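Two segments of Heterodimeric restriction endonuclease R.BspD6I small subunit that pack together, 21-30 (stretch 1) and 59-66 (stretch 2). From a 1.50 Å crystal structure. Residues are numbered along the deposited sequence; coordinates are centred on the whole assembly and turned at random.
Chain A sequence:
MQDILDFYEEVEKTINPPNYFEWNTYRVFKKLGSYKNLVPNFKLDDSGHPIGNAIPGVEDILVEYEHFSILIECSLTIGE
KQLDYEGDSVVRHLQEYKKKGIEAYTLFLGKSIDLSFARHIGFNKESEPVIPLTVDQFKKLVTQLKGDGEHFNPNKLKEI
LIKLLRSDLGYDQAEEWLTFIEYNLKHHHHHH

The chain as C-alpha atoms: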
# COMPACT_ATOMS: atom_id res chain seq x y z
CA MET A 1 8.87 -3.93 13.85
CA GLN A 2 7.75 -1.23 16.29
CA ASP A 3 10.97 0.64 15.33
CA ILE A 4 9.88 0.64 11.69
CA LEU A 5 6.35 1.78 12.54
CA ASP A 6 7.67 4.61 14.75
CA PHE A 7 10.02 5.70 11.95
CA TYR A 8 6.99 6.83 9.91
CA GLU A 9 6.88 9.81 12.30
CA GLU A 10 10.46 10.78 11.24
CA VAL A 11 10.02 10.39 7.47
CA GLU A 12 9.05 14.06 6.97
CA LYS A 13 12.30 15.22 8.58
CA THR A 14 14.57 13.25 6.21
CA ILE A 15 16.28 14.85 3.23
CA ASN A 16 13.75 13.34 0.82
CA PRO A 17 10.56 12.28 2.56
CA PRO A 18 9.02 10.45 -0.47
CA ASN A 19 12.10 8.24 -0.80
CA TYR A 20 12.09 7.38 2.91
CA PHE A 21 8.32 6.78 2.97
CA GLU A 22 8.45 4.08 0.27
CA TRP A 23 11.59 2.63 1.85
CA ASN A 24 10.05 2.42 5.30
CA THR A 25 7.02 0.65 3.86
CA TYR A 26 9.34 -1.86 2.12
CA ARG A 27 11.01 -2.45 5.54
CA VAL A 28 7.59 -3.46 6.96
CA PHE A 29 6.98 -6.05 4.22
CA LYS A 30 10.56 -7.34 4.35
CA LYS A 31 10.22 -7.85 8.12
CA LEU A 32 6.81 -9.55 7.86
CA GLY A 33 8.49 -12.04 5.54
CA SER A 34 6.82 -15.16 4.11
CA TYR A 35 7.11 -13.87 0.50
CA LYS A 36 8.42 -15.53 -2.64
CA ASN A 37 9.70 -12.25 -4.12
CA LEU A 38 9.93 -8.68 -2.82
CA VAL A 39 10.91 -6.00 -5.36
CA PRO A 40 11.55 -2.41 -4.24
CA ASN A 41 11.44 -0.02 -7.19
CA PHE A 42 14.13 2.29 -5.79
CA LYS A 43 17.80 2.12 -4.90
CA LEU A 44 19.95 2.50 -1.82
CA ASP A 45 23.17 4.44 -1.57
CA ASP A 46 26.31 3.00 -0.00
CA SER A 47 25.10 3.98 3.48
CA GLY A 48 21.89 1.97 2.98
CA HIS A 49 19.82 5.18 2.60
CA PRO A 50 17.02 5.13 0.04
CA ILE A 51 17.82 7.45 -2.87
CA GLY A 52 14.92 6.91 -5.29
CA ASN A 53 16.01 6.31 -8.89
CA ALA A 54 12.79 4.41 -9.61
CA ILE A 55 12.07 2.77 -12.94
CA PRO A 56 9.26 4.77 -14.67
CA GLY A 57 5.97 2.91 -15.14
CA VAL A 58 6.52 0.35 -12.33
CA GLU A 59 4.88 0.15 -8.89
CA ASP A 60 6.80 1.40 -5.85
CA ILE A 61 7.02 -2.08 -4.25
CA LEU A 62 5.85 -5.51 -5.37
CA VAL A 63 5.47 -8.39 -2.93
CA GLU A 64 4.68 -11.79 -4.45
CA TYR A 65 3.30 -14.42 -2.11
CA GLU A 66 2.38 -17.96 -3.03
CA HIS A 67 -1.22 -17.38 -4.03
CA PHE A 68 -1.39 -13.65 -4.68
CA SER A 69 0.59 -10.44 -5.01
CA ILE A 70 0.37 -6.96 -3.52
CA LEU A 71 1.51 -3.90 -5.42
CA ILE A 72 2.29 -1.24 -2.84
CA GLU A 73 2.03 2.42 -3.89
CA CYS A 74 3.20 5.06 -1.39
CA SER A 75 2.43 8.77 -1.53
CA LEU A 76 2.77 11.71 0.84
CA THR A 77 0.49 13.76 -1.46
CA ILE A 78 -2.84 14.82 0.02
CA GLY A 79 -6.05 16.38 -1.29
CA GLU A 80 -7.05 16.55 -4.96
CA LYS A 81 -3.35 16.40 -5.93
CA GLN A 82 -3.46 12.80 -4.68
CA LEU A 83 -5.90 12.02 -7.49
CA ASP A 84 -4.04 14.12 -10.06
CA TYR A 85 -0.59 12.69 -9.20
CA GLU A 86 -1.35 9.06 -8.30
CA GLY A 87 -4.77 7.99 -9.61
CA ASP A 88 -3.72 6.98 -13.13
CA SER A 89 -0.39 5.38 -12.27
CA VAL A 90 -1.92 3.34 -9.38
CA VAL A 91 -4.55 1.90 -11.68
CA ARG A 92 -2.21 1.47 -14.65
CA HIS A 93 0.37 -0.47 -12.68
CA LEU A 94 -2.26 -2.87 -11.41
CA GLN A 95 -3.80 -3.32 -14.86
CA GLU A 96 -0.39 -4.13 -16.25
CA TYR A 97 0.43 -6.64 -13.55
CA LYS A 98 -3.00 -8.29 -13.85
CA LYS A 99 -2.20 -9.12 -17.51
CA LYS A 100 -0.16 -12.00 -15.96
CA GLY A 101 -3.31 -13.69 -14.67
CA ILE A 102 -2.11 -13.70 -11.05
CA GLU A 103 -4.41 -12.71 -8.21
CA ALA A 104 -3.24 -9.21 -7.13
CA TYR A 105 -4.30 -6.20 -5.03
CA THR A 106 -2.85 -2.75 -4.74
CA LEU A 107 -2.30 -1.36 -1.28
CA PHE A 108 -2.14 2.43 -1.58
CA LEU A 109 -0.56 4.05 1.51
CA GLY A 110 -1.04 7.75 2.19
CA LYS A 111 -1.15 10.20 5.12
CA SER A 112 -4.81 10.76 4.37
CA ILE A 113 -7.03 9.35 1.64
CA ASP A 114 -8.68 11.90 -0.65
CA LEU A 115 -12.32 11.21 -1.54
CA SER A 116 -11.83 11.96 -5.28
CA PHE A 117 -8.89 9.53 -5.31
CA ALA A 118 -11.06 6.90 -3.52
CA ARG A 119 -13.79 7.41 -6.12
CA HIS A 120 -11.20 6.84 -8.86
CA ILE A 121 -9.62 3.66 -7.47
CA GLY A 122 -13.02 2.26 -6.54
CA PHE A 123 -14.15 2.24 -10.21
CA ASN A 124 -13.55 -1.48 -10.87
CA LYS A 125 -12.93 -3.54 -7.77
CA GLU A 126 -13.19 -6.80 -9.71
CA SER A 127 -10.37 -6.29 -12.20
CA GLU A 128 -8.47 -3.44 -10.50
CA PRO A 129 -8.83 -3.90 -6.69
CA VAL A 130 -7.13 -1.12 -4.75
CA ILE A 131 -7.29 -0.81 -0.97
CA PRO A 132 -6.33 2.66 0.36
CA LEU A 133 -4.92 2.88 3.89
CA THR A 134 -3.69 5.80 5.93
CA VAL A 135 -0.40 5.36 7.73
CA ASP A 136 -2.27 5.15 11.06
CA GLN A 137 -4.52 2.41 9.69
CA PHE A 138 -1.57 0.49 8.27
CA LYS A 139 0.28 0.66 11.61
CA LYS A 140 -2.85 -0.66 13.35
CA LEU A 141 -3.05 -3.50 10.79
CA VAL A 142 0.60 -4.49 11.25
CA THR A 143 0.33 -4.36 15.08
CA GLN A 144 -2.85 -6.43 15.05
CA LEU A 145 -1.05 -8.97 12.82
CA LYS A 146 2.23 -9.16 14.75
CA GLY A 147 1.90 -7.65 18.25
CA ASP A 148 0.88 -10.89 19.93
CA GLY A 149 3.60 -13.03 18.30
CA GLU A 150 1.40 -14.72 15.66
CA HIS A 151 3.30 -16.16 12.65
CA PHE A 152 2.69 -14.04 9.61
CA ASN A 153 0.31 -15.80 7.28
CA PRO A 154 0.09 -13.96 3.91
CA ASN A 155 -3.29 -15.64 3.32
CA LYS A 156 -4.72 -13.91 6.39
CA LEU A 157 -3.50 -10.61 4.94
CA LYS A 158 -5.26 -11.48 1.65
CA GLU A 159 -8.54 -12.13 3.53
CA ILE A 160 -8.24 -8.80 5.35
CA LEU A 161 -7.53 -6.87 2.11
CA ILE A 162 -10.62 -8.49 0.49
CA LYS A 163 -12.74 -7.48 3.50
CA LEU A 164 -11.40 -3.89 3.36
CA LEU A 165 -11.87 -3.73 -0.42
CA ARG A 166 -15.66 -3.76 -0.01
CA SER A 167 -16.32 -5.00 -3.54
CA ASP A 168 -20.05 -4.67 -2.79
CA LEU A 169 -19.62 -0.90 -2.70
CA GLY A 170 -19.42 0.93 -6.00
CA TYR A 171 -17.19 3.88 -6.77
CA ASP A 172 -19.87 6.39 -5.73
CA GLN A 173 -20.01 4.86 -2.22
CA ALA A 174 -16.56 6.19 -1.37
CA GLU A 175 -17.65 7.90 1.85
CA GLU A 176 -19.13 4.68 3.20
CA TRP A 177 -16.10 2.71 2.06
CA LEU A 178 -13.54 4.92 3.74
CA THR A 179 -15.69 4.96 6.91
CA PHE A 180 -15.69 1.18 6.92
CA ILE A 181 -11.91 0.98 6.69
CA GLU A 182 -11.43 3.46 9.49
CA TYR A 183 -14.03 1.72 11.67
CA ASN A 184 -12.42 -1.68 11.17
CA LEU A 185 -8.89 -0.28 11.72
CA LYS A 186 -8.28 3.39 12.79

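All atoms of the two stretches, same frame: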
# COMPACT_ATOMS: atom_id res chain seq x y z
N PHE A 21 9.66 7.33 2.73
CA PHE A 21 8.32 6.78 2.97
C PHE A 21 8.17 5.44 2.28
O PHE A 21 7.73 4.44 2.90
CB PHE A 21 7.28 7.79 2.48
CG PHE A 21 5.87 7.49 2.87
CD1 PHE A 21 5.53 7.29 4.20
CD2 PHE A 21 4.88 7.44 1.91
CE1 PHE A 21 4.18 7.03 4.56
CE2 PHE A 21 3.55 7.18 2.24
CZ PHE A 21 3.20 6.99 3.56
N GLU A 22 8.54 5.36 1.00
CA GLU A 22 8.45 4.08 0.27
C GLU A 22 9.42 3.06 0.88
O GLU A 22 9.08 1.89 1.10
CB GLU A 22 8.65 4.26 -1.25
CG GLU A 22 10.04 4.67 -1.70
CD GLU A 22 10.10 5.00 -3.19
OE1 GLU A 22 9.12 4.76 -3.91
OE2 GLU A 22 11.18 5.50 -3.64
N TRP A 23 10.62 3.52 1.23
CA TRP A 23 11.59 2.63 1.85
C TRP A 23 11.11 2.05 3.18
O TRP A 23 11.27 0.84 3.43
CB TRP A 23 12.91 3.39 2.05
CG TRP A 23 13.95 2.65 2.85
CD1 TRP A 23 14.72 1.60 2.44
CD2 TRP A 23 14.33 2.90 4.22
NE1 TRP A 23 15.58 1.20 3.45
CE2 TRP A 23 15.36 1.98 4.55
CE3 TRP A 23 13.93 3.85 5.17
CZ2 TRP A 23 15.98 1.98 5.81
CZ3 TRP A 23 14.52 3.84 6.42
CH2 TRP A 23 15.55 2.90 6.73
N ASN A 24 10.47 2.89 4.00
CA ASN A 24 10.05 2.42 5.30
C ASN A 24 8.93 1.38 5.15
O ASN A 24 8.87 0.39 5.92
CB ASN A 24 9.57 3.56 6.18
CG ASN A 24 9.65 3.19 7.64
OD1 ASN A 24 10.69 2.66 8.09
ND2 ASN A 24 8.58 3.43 8.39
N THR A 25 8.10 1.59 4.14
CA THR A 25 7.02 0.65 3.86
C THR A 25 7.60 -0.71 3.38
O THR A 25 7.16 -1.79 3.79
CB THR A 25 6.05 1.28 2.86
OG1 THR A 25 5.57 2.52 3.38
CG2 THR A 25 4.87 0.32 2.63
N TYR A 26 8.58 -0.67 2.49
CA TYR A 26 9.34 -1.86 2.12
C TYR A 26 9.92 -2.57 3.37
O TYR A 26 9.85 -3.81 3.46
CB TYR A 26 10.45 -1.42 1.16
CG TYR A 26 11.64 -2.34 1.06
CD1 TYR A 26 11.61 -3.49 0.26
CD2 TYR A 26 12.80 -2.04 1.76
CE1 TYR A 26 12.74 -4.32 0.17
CE2 TYR A 26 13.92 -2.86 1.67
CZ TYR A 26 13.88 -3.99 0.90
OH TYR A 26 15.02 -4.77 0.83
N ARG A 27 10.49 -1.82 4.31
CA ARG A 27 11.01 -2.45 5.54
C ARG A 27 9.92 -3.24 6.28
O ARG A 27 10.21 -4.30 6.82
CB ARG A 27 11.62 -1.41 6.49
CG ARG A 27 12.88 -0.72 5.92
CD ARG A 27 13.79 -0.30 7.06
NE ARG A 27 13.18 0.74 7.86
CZ ARG A 27 13.59 1.11 9.08
NH1 ARG A 27 14.64 0.52 9.67
NH2 ARG A 27 12.96 2.08 9.70
N VAL A 28 8.69 -2.73 6.30
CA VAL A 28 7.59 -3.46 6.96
C VAL A 28 7.37 -4.82 6.29
O VAL A 28 7.33 -5.88 6.96
CB VAL A 28 6.28 -2.65 6.92
CG1 VAL A 28 5.10 -3.53 7.45
CG2 VAL A 28 6.39 -1.43 7.75
N PHE A 29 7.23 -4.80 4.97
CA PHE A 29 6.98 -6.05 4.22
C PHE A 29 8.17 -7.02 4.23
O PHE A 29 8.00 -8.24 4.34
CB PHE A 29 6.51 -5.76 2.81
CG PHE A 29 5.08 -5.36 2.76
CD1 PHE A 29 4.07 -6.34 2.71
CD2 PHE A 29 4.72 -4.02 2.82
CE1 PHE A 29 2.73 -5.98 2.71
CE2 PHE A 29 3.37 -3.66 2.81
CZ PHE A 29 2.38 -4.65 2.74
N LYS A 30 9.38 -6.48 4.22
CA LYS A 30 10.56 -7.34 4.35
C LYS A 30 10.54 -8.03 5.72
O LYS A 30 10.80 -9.24 5.83
CB LYS A 30 11.83 -6.50 4.17
CG LYS A 30 13.15 -7.33 4.22
CD LYS A 30 14.36 -6.46 3.99
CE LYS A 30 15.64 -7.26 4.14
NZ LYS A 30 15.74 -8.21 2.99
N GLU A 59 5.29 -0.07 -10.28
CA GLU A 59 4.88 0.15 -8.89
C GLU A 59 6.03 0.36 -7.91
O GLU A 59 7.15 -0.15 -8.08
CB GLU A 59 4.02 -1.04 -8.41
CG GLU A 59 4.71 -2.40 -8.51
CD GLU A 59 4.58 -3.10 -9.89
OE1 GLU A 59 4.11 -2.47 -10.88
OE2 GLU A 59 5.00 -4.28 -9.97
N ASP A 60 5.75 1.10 -6.83
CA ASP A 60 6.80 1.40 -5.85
C ASP A 60 7.42 0.15 -5.22
O ASP A 60 8.64 0.08 -5.04
CB ASP A 60 6.27 2.29 -4.71
CG ASP A 60 5.85 3.68 -5.19
OD1 ASP A 60 6.22 4.10 -6.29
OD2 ASP A 60 5.12 4.37 -4.45
N ILE A 61 6.58 -0.83 -4.88
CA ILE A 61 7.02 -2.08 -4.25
C ILE A 61 6.09 -3.17 -4.75
O ILE A 61 4.89 -2.95 -4.87
CB ILE A 61 6.92 -2.05 -2.69
CG1 ILE A 61 7.66 -0.84 -2.13
CG2 ILE A 61 7.49 -3.33 -2.07
CD1 ILE A 61 7.11 -0.40 -0.76
N LEU A 62 6.67 -4.32 -5.07
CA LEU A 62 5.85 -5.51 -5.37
C LEU A 62 6.22 -6.58 -4.36
O LEU A 62 7.41 -6.84 -4.16
CB LEU A 62 6.13 -6.04 -6.78
CG LEU A 62 5.50 -7.38 -7.14
CD1 LEU A 62 3.94 -7.25 -7.23
CD2 LEU A 62 6.13 -7.86 -8.48
N VAL A 63 5.21 -7.19 -3.74
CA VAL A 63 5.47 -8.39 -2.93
C VAL A 63 4.65 -9.55 -3.53
O VAL A 63 3.42 -9.44 -3.71
CB VAL A 63 5.17 -8.18 -1.42
CG1 VAL A 63 3.71 -7.93 -1.19
CG2 VAL A 63 5.64 -9.36 -0.56
N GLU A 64 5.35 -10.63 -3.89
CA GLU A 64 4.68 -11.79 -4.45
C GLU A 64 4.65 -12.90 -3.42
O GLU A 64 5.67 -13.36 -2.98
CB GLU A 64 5.39 -12.26 -5.72
CG GLU A 64 5.29 -11.22 -6.81
CD GLU A 64 5.89 -11.67 -8.14
OE1 GLU A 64 6.97 -12.34 -8.11
OE2 GLU A 64 5.31 -11.33 -9.18
N TYR A 65 3.45 -13.29 -3.01
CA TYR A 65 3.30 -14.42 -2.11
C TYR A 65 2.88 -15.62 -2.95
O TYR A 65 2.66 -15.52 -4.15
CB TYR A 65 2.22 -14.13 -1.09
CG TYR A 65 2.55 -12.96 -0.20
CD1 TYR A 65 3.56 -13.06 0.78
CD2 TYR A 65 1.85 -11.75 -0.32
CE1 TYR A 65 3.87 -12.00 1.61
CE2 TYR A 65 2.15 -10.67 0.51
CZ TYR A 65 3.17 -10.79 1.48
OH TYR A 65 3.44 -9.70 2.30
N GLU A 66 2.72 -16.76 -2.29
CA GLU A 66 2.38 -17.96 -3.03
C GLU A 66 1.11 -17.84 -3.88
O GLU A 66 1.12 -18.21 -5.06
CB GLU A 66 2.23 -19.08 -2.01
CG GLU A 66 2.08 -20.44 -2.61
CD GLU A 66 2.53 -21.44 -1.63
OE1 GLU A 66 3.78 -21.54 -1.46
OE2 GLU A 66 1.63 -22.09 -1.02
O HOH W 1 5.82 -9.86 3.57

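Residues 21-30 form part of a longer helix, and Ile61 to Glu64 lie in a strand that runs alongside it almost parallel, with 11° between their N-to-C directions and 9.8 Å between the axes at closest approach. No direct hydrogen bond joins the two stretches. They are held by apolar packing and by one bridging water, and the contact is modest, burying 322 Å² when both sides are summed.

The apolar packing centres on Ile61, which has more of its area covered by the helix than any other residue of the strand segment. Its CA-to-CB bond points toward the helix, and with chi1 m and chi2 t its side chain carries CD1 to the helix backbone. There CD1 lies 3.5 Å from Glu22 O and 3.6 Å from Tyr26 N, the acceptor and donor of one helical hydrogen bond (Tyr26 N to Glu22 O, 3.0 Å). Because these polar atoms already satisfy each other, a methyl group can rest against them without leaving either unpaired. The same CD1 is 4.1 Å from Thr25 CG2 and 4.0 Å from Tyr26 CB. An unbranched stretch of side chain beyond a beta branch suits isoleucine to this place, since it gives the reach to meet one turn of helix.

Thr25 shows how a residue with a polar group can serve in a buried apolar contact. Its OG1 donates to Phe21 O at 2.9 Å, one turn back, while its methyl group CG2 faces Ile61. Tyr26 contributes its CB, but its ring leads away from the strand, and its hydroxyl is hydrogen-bonded elsewhere in the structure.

One turn further along, Phe29 points toward the strand and supplies the largest covered area on the helix side. Its CD1 is 4.2 Å from Val63 CG1. Val63 follows Ile61 by two residues; in an extended strand alternate side chains share a side, so both face the helix, while the intervening Leu62 makes no contact with it. Valine's compact, wholly apolar branched side chain suits this buried position, where one of its methyls, CG1, touches the phenylalanine ring.

The polar link lies at the same end. Tyr65 starts sideways, but its long side chain brings the hydroxyl close to the helix, where OH sits 3.4 Å from Phe29 CD1 at the ring edge. The hydroxyl also donates to water 1, with 2.7 Å between Tyr65 OH and the water O, and that water donates in turn to Phe29 O at 2.8 Å from its O. Tyrosine thus combines aromatic bulk with a polar tip that reaches a backbone carbonyl through a single water.

At the other end two acidic side chains meet. Glu22 OE1 lies 3.7 Å from Asp60 CG and 3.8 Å from Asp60 OD1, a close pairing of like charges that cannot be counted as an electrostatic attraction if both are ionised. Both residues are partly exposed, and Asp60 OD2 is hydrogen-bonded elsewhere in the structure.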